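Local coordinates for protein agglutinin (Rhizoctonia solani, PDB 4G9M) that probably binds carbohydrates as a ricin-type beta-trefoil lectin and assembles as a domain-swapped dimer, at residues B[57-71]-B[81-93]. Residues are numbered along the deposited sequence; the frame is centred on the assembly and turned at random.
Sequences QVTLQNVKSGTYVGT and VVGSTTAVPLDIV
Y68 and S84 tie together the two arms of a beta hairpin, strands 68-71 and 81-84, in this beta-trefoil lectin fold. Y68 N reaches S84 O at 2.8 Å with a nearly straight N-H (171°), and the next hydrogen-bonded pair, G70 with V82, continues the ladder. Glycine suits position 70, since a CB there would collide with S84 CB and T86 O. After S84 the chain doubles back through residues 85-89, so that V88 N donates to V69 O (2.9 Å). A water bridges the join: it accepts from L60 N and donates to V88 O and to V69 O, which thus takes a second bond besides that from V88 N.

Farther along, V58 and L90 exchange two backbone bonds in a single antiparallel bridge, although strands 58-62 and 90-93 run almost perpendicular (97°). From this bridge the L90 side chain can be followed inward. Its CB lies 3.8 Å from V58 CG2; CG stands anti to the carbonyl carbon (chi1 -49°), which carries the branch toward strand 58-62; at the tip CD1 touches both L60 CD1 and L60 CG, each at 3.8 Å, and comes near V69 CG1, the two leucines crossing at about a right angle. I101 of strand 99-103 also packs on L90, so a long branched residue can bridge both strands. The compact V58 reaches both L90 and I92 with one methyl, CG2, which touches L90 CB and I92 CG1. Beyond the bridge, I92 also makes backbone hydrogen bonds to the second subunit.

Small A87 fits between T59 and Y68: its CB lies 3.5 Å from T59 CG2 and 3.5 Å from Y68 CB.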
ATOM      1  N   GLN B  57       0.350  -5.403  -8.322  1.00 19.91           N
ATOM      2  CA  GLN B  57      -0.433  -6.519  -7.784  1.00 20.19           C
ATOM      3  C   GLN B  57       0.417  -7.658  -7.231  1.00 18.45           C
ATOM      4  O   GLN B  57       1.481  -7.965  -7.768  1.00 19.71           O
ATOM      5  CB  GLN B  57      -1.407  -7.054  -8.833  1.00 20.61           C
ATOM      6  CG  GLN B  57      -2.322  -5.973  -9.355  1.00 18.64           C
ATOM      7  CD  GLN B  57      -3.325  -6.479 -10.358  1.00 17.07           C
ATOM      8  OE1 GLN B  57      -3.473  -7.688 -10.551  1.00 21.49           O
ATOM      9  NE2 GLN B  57      -4.036  -5.558 -10.994  1.00 27.17           N
ATOM     10  N   VAL B  58      -0.079  -8.279  -6.161  1.00 16.13           N
ATOM     11  CA  VAL B  58       0.582  -9.392  -5.499  1.00 16.94           C
ATOM     12  C   VAL B  58      -0.361 -10.568  -5.339  1.00 17.66           C
ATOM     13  O   VAL B  58      -1.576 -10.457  -5.576  1.00 16.82           O
ATOM     14  CB  VAL B  58       1.081  -9.018  -4.069  1.00 15.86           C
ATOM     15  CG1 VAL B  58       2.003  -7.826  -4.131  1.00 18.69           C
ATOM     16  CG2 VAL B  58      -0.111  -8.721  -3.132  1.00 17.32           C
ATOM     17  N   THR B  59       0.206 -11.703  -4.940  1.00 17.07           N
ATOM     18  CA  THR B  59      -0.583 -12.815  -4.429  1.00 16.28           C
ATOM     19  C   THR B  59      -0.034 -13.210  -3.072  1.00 18.44           C
ATOM     20  O   THR B  59       1.111 -12.867  -2.731  1.00 17.65           O
ATOM     21  CB  THR B  59      -0.550 -14.033  -5.353  1.00 17.66           C
ATOM     22  OG1 THR B  59       0.808 -14.441  -5.550  1.00 21.22           O
ATOM     23  CG2 THR B  59      -1.180 -13.724  -6.703  1.00 18.60           C
ATOM     24  N   LEU B  60      -0.849 -13.928  -2.303  1.00 16.48           N
ATOM     25  CA  LEU B  60      -0.412 -14.501  -1.036  1.00 14.64           C
ATOM     26  C   LEU B  60      -0.578 -16.000  -1.131  1.00 17.37           C
ATOM     27  O   LEU B  60      -1.680 -16.481  -1.398  1.00 17.18           O
ATOM     28  CB  LEU B  60      -1.252 -13.940   0.121  1.00 17.61           C
ATOM     29  CG  LEU B  60      -0.986 -12.484   0.497  1.00 15.71           C
ATOM     30  CD1 LEU B  60      -1.957 -12.064   1.599  1.00 16.33           C
ATOM     31  CD2 LEU B  60       0.471 -12.309   0.960  1.00 19.10           C
ATOM     32  N   GLN B  61       0.517 -16.734  -0.941  1.00 16.74           N
ATOM     33  CA  GLN B  61       0.484 -18.195  -1.047  1.00 14.11           C
ATOM     34  C   GLN B  61       0.761 -18.869   0.290  1.00 18.83           C
ATOM     35  O   GLN B  61       1.734 -18.533   0.974  1.00 20.40           O
ATOM     36  CB  GLN B  61       1.499 -18.661  -2.095  1.00 17.94           C
ATOM     37  CG  GLN B  61       1.504 -20.145  -2.318  1.00 18.10           C
ATOM     38  CD  GLN B  61       2.590 -20.574  -3.289  1.00 22.46           C
ATOM     39  OE1 GLN B  61       3.632 -19.919  -3.400  1.00 30.34           O
ATOM     40  NE2 GLN B  61       2.352 -21.672  -4.000  1.00 22.76           N
ATOM     41  N   ASN B  62      -0.081 -19.821   0.675  1.00 20.26           N
ATOM     42  CA  ASN B  62       0.128 -20.515   1.947  1.00 18.96           C
ATOM     43  C   ASN B  62       1.366 -21.406   1.924  1.00 20.38           C
ATOM     44  O   ASN B  62       1.574 -22.167   0.978  1.00 18.36           O
ATOM     45  CB  ASN B  62      -1.110 -21.322   2.347  1.00 17.61           C
ATOM     46  CG  ASN B  62      -1.045 -21.808   3.785  1.00 21.01           C
ATOM     47  OD1 ASN B  62      -0.699 -22.966   4.053  1.00 20.74           O
ATOM     48  ND2 ASN B  62      -1.376 -20.923   4.719  1.00 19.27           N
ATOM     49  N   VAL B  63       2.199 -21.309   2.960  1.00 16.65           N
ATOM     50  CA  VAL B  63       3.435 -22.079   2.993  1.00 19.51           C
ATOM     51  C   VAL B  63       3.144 -23.586   3.077  1.00 21.05           C
ATOM     52  O   VAL B  63       3.803 -24.401   2.425  1.00 23.16           O
ATOM     53  CB  VAL B  63       4.359 -21.619   4.145  1.00 18.60           C
ATOM     54  CG1 VAL B  63       5.436 -22.649   4.421  1.00 22.86           C
ATOM     55  CG2 VAL B  63       4.988 -20.272   3.804  1.00 19.67           C
ATOM     56  N   LYS B  64       2.132 -23.957   3.851  1.00 19.20           N
ATOM     57  CA  LYS B  64       1.849 -25.382   4.031  1.00 22.06           C
ATOM     58  C   LYS B  64       1.198 -26.036   2.807  1.00 24.96           C
ATOM     59  O   LYS B  64       1.658 -27.083   2.340  1.00 25.88           O
ATOM     60  CB  LYS B  64       0.999 -25.603   5.275  1.00 18.40           C
ATOM     61  CG  LYS B  64       0.794 -27.068   5.633  1.00 24.29           C
ATOM     62  CD  LYS B  64       0.813 -27.259   7.141  1.00 38.09           C
ATOM     63  CE  LYS B  64       0.887 -28.730   7.543  1.00 47.14           C
ATOM     64  NZ  LYS B  64      -0.450 -29.394   7.519  1.00 53.69           N
ATOM     65  N   SER B  65       0.151 -25.411   2.280  1.00 24.77           N
ATOM     66  CA  SER B  65      -0.654 -25.996   1.205  1.00 21.14           C
ATOM     67  C   SER B  65      -0.132 -25.761  -0.217  1.00 21.08           C
ATOM     68  O   SER B  65      -0.368 -26.575  -1.106  1.00 23.96           O
ATOM     69  CB  SER B  65      -2.087 -25.471   1.286  1.00 19.40           C
ATOM     70  OG  SER B  65      -2.128 -24.074   1.003  1.00 21.42           O
ATOM     71  N   GLY B  66       0.548 -24.640  -0.432  1.00 19.19           N
ATOM     72  CA  GLY B  66       0.913 -24.223  -1.778  1.00 22.95           C
ATOM     73  C   GLY B  66      -0.227 -23.551  -2.532  1.00 23.23           C
ATOM     74  O   GLY B  66      -0.076 -23.160  -3.690  1.00 21.70           O
ATOM     75  N   THR B  67      -1.385 -23.424  -1.891  1.00 18.84           N
ATOM     76  CA  THR B  67      -2.506 -22.744  -2.528  1.00 17.63           C
ATOM     77  C   THR B  67      -2.533 -21.272  -2.140  1.00 17.77           C
ATOM     78  O   THR B  67      -1.803 -20.835  -1.242  1.00 19.61           O
ATOM     79  CB  THR B  67      -3.850 -23.411  -2.217  1.00 19.74           C
ATOM     80  OG1 THR B  67      -4.058 -23.476  -0.799  1.00 17.88           O
ATOM     81  CG2 THR B  67      -3.893 -24.814  -2.797  1.00 22.56           C
ATOM     82  N   TYR B  68      -3.381 -20.512  -2.817  1.00 18.97           N
ATOM     83  CA  TYR B  68      -3.359 -19.069  -2.697  1.00 16.90           C
ATOM     84  C   TYR B  68      -4.587 -18.518  -2.001  1.00 19.98           C
ATOM     85  O   TYR B  68      -5.651 -19.152  -1.972  1.00 19.78           O
ATOM     86  CB  TYR B  68      -3.281 -18.445  -4.087  1.00 17.41           C
ATOM     87  CG  TYR B  68      -2.014 -18.764  -4.835  1.00 18.60           C
ATOM     88  CD1 TYR B  68      -1.884 -19.951  -5.546  1.00 17.65           C
ATOM     89  CD2 TYR B  68      -0.920 -17.885  -4.805  1.00 17.32           C
ATOM     90  CE1 TYR B  68      -0.714 -20.247  -6.238  1.00 20.67           C
ATOM     91  CE2 TYR B  68       0.259 -18.183  -5.495  1.00 17.89           C
ATOM     92  CZ  TYR B  68       0.350 -19.354  -6.205  1.00 21.86           C
ATOM     93  OH  TYR B  68       1.513 -19.652  -6.888  1.00 22.65           O
ATOM     94  N   VAL B  69      -4.450 -17.309  -1.472  1.00 16.49           N
ATOM     95  CA  VAL B  69      -5.622 -16.559  -1.013  1.00 17.45           C
ATOM     96  C   VAL B  69      -6.533 -16.332  -2.202  1.00 17.95           C
ATOM     97  O   VAL B  69      -6.139 -15.710  -3.189  1.00 18.41           O
ATOM     98  CB  VAL B  69      -5.227 -15.203  -0.412  1.00 16.22           C
ATOM     99  CG1 VAL B  69      -6.451 -14.264  -0.287  1.00 19.92           C
ATOM    100  CG2 VAL B  69      -4.554 -15.427   0.938  1.00 22.34           C
ATOM    101  N   GLY B  70      -7.752 -16.848  -2.100  1.00 15.97           N
ATOM    102  CA  GLY B  70      -8.697 -16.771  -3.192  1.00 17.68           C
ATOM    103  C   GLY B  70     -10.092 -16.564  -2.661  1.00 16.59           C
ATOM    104  O   GLY B  70     -10.289 -16.027  -1.560  1.00 20.59           O
ATOM    105  N   THR B  71     -11.077 -16.984  -3.443  1.00 17.04           N
ATOM    106  CA  THR B  71     -12.467 -16.744  -3.071  1.00 18.37           C
ATOM    107  C   THR B  71     -13.366 -17.952  -3.335  1.00 17.30           C
ATOM    108  O   THR B  71     -13.124 -18.741  -4.245  1.00 19.99           O
ATOM    109  CB  THR B  71     -13.019 -15.483  -3.776  1.00 18.49           C
ATOM    110  OG1 THR B  71     -14.353 -15.198  -3.320  1.00 19.85           O
ATOM    111  CG2 THR B  71     -13.018 -15.676  -5.280  1.00 19.50           C
ATOM    112  N   VAL B  81     -13.163 -15.854   2.157  1.00 18.12           N
ATOM    113  CA  VAL B  81     -11.792 -15.962   1.682  1.00 17.69           C
ATOM    114  C   VAL B  81     -11.346 -17.404   1.921  1.00 17.33           C
ATOM    115  O   VAL B  81     -11.523 -17.939   3.010  1.00 19.45           O
ATOM    116  CB  VAL B  81     -10.875 -14.987   2.429  1.00 15.18           C
ATOM    117  CG1 VAL B  81      -9.445 -15.127   1.957  1.00 18.74           C
ATOM    118  CG2 VAL B  81     -11.376 -13.557   2.220  1.00 14.82           C
ATOM    119  N   VAL B  82     -10.796 -18.038   0.892  1.00 18.87           N
ATOM    120  CA  VAL B  82     -10.480 -19.462   0.955  1.00 15.33           C
ATOM    121  C   VAL B  82      -9.177 -19.767   0.232  1.00 19.63           C
ATOM    122  O   VAL B  82      -8.701 -18.962  -0.582  1.00 19.57           O
ATOM    123  CB  VAL B  82     -11.586 -20.323   0.304  1.00 18.04           C
ATOM    124  CG1 VAL B  82     -12.926 -20.162   1.046  1.00 18.53           C
ATOM    125  CG2 VAL B  82     -11.724 -20.007  -1.196  1.00 19.23           C
ATOM    126  N   GLY B  83      -8.598 -20.928   0.533  1.00 19.18           N
ATOM    127  CA  GLY B  83      -7.431 -21.402  -0.194  1.00 17.26           C
ATOM    128  C   GLY B  83      -7.844 -21.910  -1.562  1.00 20.16           C
ATOM    129  O   GLY B  83      -8.819 -22.652  -1.686  1.00 20.84           O
ATOM    130  N   SER B  84      -7.101 -21.527  -2.597  1.00 19.20           N
ATOM    131  CA  SER B  84      -7.523 -21.819  -3.970  1.00 16.77           C
ATOM    132  C   SER B  84      -6.315 -22.018  -4.869  1.00 16.31           C
ATOM    133  O   SER B  84      -5.248 -21.461  -4.616  1.00 17.07           O
ATOM    134  CB  SER B  84      -8.363 -20.661  -4.517  1.00 17.62           C
ATOM    135  OG  SER B  84      -8.860 -20.938  -5.823  1.00 20.58           O
ATOM    136  N   THR B  85      -6.488 -22.805  -5.927  1.00 18.20           N
ATOM    137  CA  THR B  85      -5.447 -22.961  -6.940  1.00 16.46           C
ATOM    138  C   THR B  85      -5.494 -21.698  -7.825  1.00 16.50           C
ATOM    139  O   THR B  85      -4.607 -21.455  -8.644  1.00 20.34           O
ATOM    140  CB  THR B  85      -5.678 -24.249  -7.771  1.00 23.50           C
ATOM    141  OG1 THR B  85      -5.911 -25.354  -6.887  1.00 40.62           O
ATOM    142  CG2 THR B  85      -4.481 -24.603  -8.583  1.00 44.40           C
ATOM    143  N   THR B  86      -6.554 -20.910  -7.653  1.00 15.68           N
ATOM    144  CA  THR B  86      -6.679 -19.620  -8.330  1.00 15.14           C
ATOM    145  C   THR B  86      -6.550 -18.453  -7.354  1.00 16.78           C
ATOM    146  O   THR B  86      -7.464 -18.169  -6.569  1.00 17.16           O
ATOM    147  CB  THR B  86      -8.032 -19.491  -9.068  1.00 15.44           C
ATOM    148  OG1 THR B  86      -8.221 -20.620  -9.924  1.00 20.25           O
ATOM    149  CG2 THR B  86      -8.042 -18.210  -9.921  1.00 17.99           C
ATOM    150  N   ALA B  87      -5.413 -17.766  -7.401  1.00 16.43           N
ATOM    151  CA  ALA B  87      -5.207 -16.610  -6.556  1.00 15.28           C
ATOM    152  C   ALA B  87      -6.136 -15.466  -6.933  1.00 17.68           C
ATOM    153  O   ALA B  87      -6.351 -15.186  -8.110  1.00 19.85           O
ATOM    154  CB  ALA B  87      -3.758 -16.131  -6.660  1.00 17.86           C
ATOM    155  N   VAL B  88      -6.687 -14.801  -5.926  1.00 16.94           N
ATOM    156  CA  VAL B  88      -7.223 -13.473  -6.148  1.00 14.51           C
ATOM    157  C   VAL B  88      -6.061 -12.475  -6.046  1.00 17.19           C
ATOM    158  O   VAL B  88      -5.411 -12.389  -4.998  1.00 16.53           O
ATOM    159  CB  VAL B  88      -8.299 -13.133  -5.102  1.00 15.45           C
ATOM    160  CG1 VAL B  88      -8.624 -11.633  -5.107  1.00 19.30           C
ATOM    161  CG2 VAL B  88      -9.553 -13.964  -5.349  1.00 16.81           C
ATOM    162  N   PRO B  89      -5.773 -11.732  -7.132  1.00 20.58           N
ATOM    163  CA  PRO B  89      -4.697 -10.738  -7.034  1.00 16.88           C
ATOM    164  C   PRO B  89      -5.061  -9.605  -6.077  1.00 23.07           C
ATOM    165  O   PRO B  89      -6.224  -9.198  -6.020  1.00 19.12           O
ATOM    166  CB  PRO B  89      -4.562 -10.223  -8.474  1.00 20.04           C
ATOM    167  CG  PRO B  89      -5.972 -10.402  -9.054  1.00 20.44           C
ATOM    168  CD  PRO B  89      -6.438 -11.705  -8.455  1.00 24.39           C
ATOM    169  N   LEU B  90      -4.067  -9.111  -5.336  1.00 18.75           N
ATOM    170  CA  LEU B  90      -4.284  -8.163  -4.241  1.00 16.29           C
ATOM    171  C   LEU B  90      -3.411  -6.921  -4.414  1.00 16.09           C
ATOM    172  O   LEU B  90      -2.452  -6.925  -5.190  1.00 15.17           O
ATOM    173  CB  LEU B  90      -3.949  -8.815  -2.888  1.00 16.71           C
ATOM    174  CG  LEU B  90      -4.576 -10.192  -2.635  1.00 18.26           C
ATOM    175  CD1 LEU B  90      -3.888 -10.901  -1.470  1.00 18.62           C
ATOM    176  CD2 LEU B  90      -6.063 -10.052  -2.377  1.00 19.89           C
ATOM    177  N   ASP B  91      -3.768  -5.868  -3.685  1.00 17.55           N
ATOM    178  CA  ASP B  91      -2.966  -4.657  -3.541  1.00 16.00           C
ATOM    179  C   ASP B  91      -2.774  -4.488  -2.046  1.00 18.81           C
ATOM    180  O   ASP B  91      -3.743  -4.576  -1.288  1.00 17.77           O
ATOM    181  CB  ASP B  91      -3.731  -3.437  -4.047  1.00 17.68           C
ATOM    182  CG  ASP B  91      -3.642  -3.249  -5.553  1.00 23.95           C
ATOM    183  OD1 ASP B  91      -2.628  -3.673  -6.176  1.00 31.83           O
ATOM    184  OD2 ASP B  91      -4.569  -2.604  -6.106  1.00 31.41           O
ATOM    185  N   ILE B  92      -1.541  -4.252  -1.602  1.00 14.72           N
ATOM    186  CA  ILE B  92      -1.293  -4.055  -0.176  1.00 18.03           C
ATOM    187  C   ILE B  92      -1.187  -2.544   0.069  1.00 19.84           C
ATOM    188  O   ILE B  92      -0.262  -1.897  -0.426  1.00 19.32           O
ATOM    189  CB  ILE B  92       0.005  -4.772   0.272  1.00 18.89           C
ATOM    190  CG1 ILE B  92       0.025  -6.225  -0.231  1.00 16.62           C
ATOM    191  CG2 ILE B  92       0.117  -4.758   1.783  1.00 17.96           C
ATOM    192  CD1 ILE B  92      -1.228  -7.029   0.183  1.00 17.98           C
ATOM    193  N   VAL B  93      -2.138  -1.990   0.817  1.00 18.15           N
ATOM    194  CA  VAL B  93      -2.288  -0.535   0.955  1.00 14.45           C
ATOM    195  C   VAL B  93      -1.971  -0.095   2.381  1.00 18.87           C
ATOM    196  O   VAL B  93      -2.575  -0.590   3.329  1.00 19.14           O
ATOM    197  CB  VAL B  93      -3.752  -0.088   0.620  1.00 17.10           C
ATOM    198  CG1 VAL B  93      -3.854   1.412   0.584  1.00 19.29           C
ATOM    199  CG2 VAL B  93      -4.209  -0.682  -0.719  1.00 21.01           C
TER
HETATM  200  O   HOH W   1      -3.711 -14.113  -3.529  1.00 17.72           O
HETATM  201  O   HOH W   2     -10.221 -17.848  -6.184  1.00 17.35           O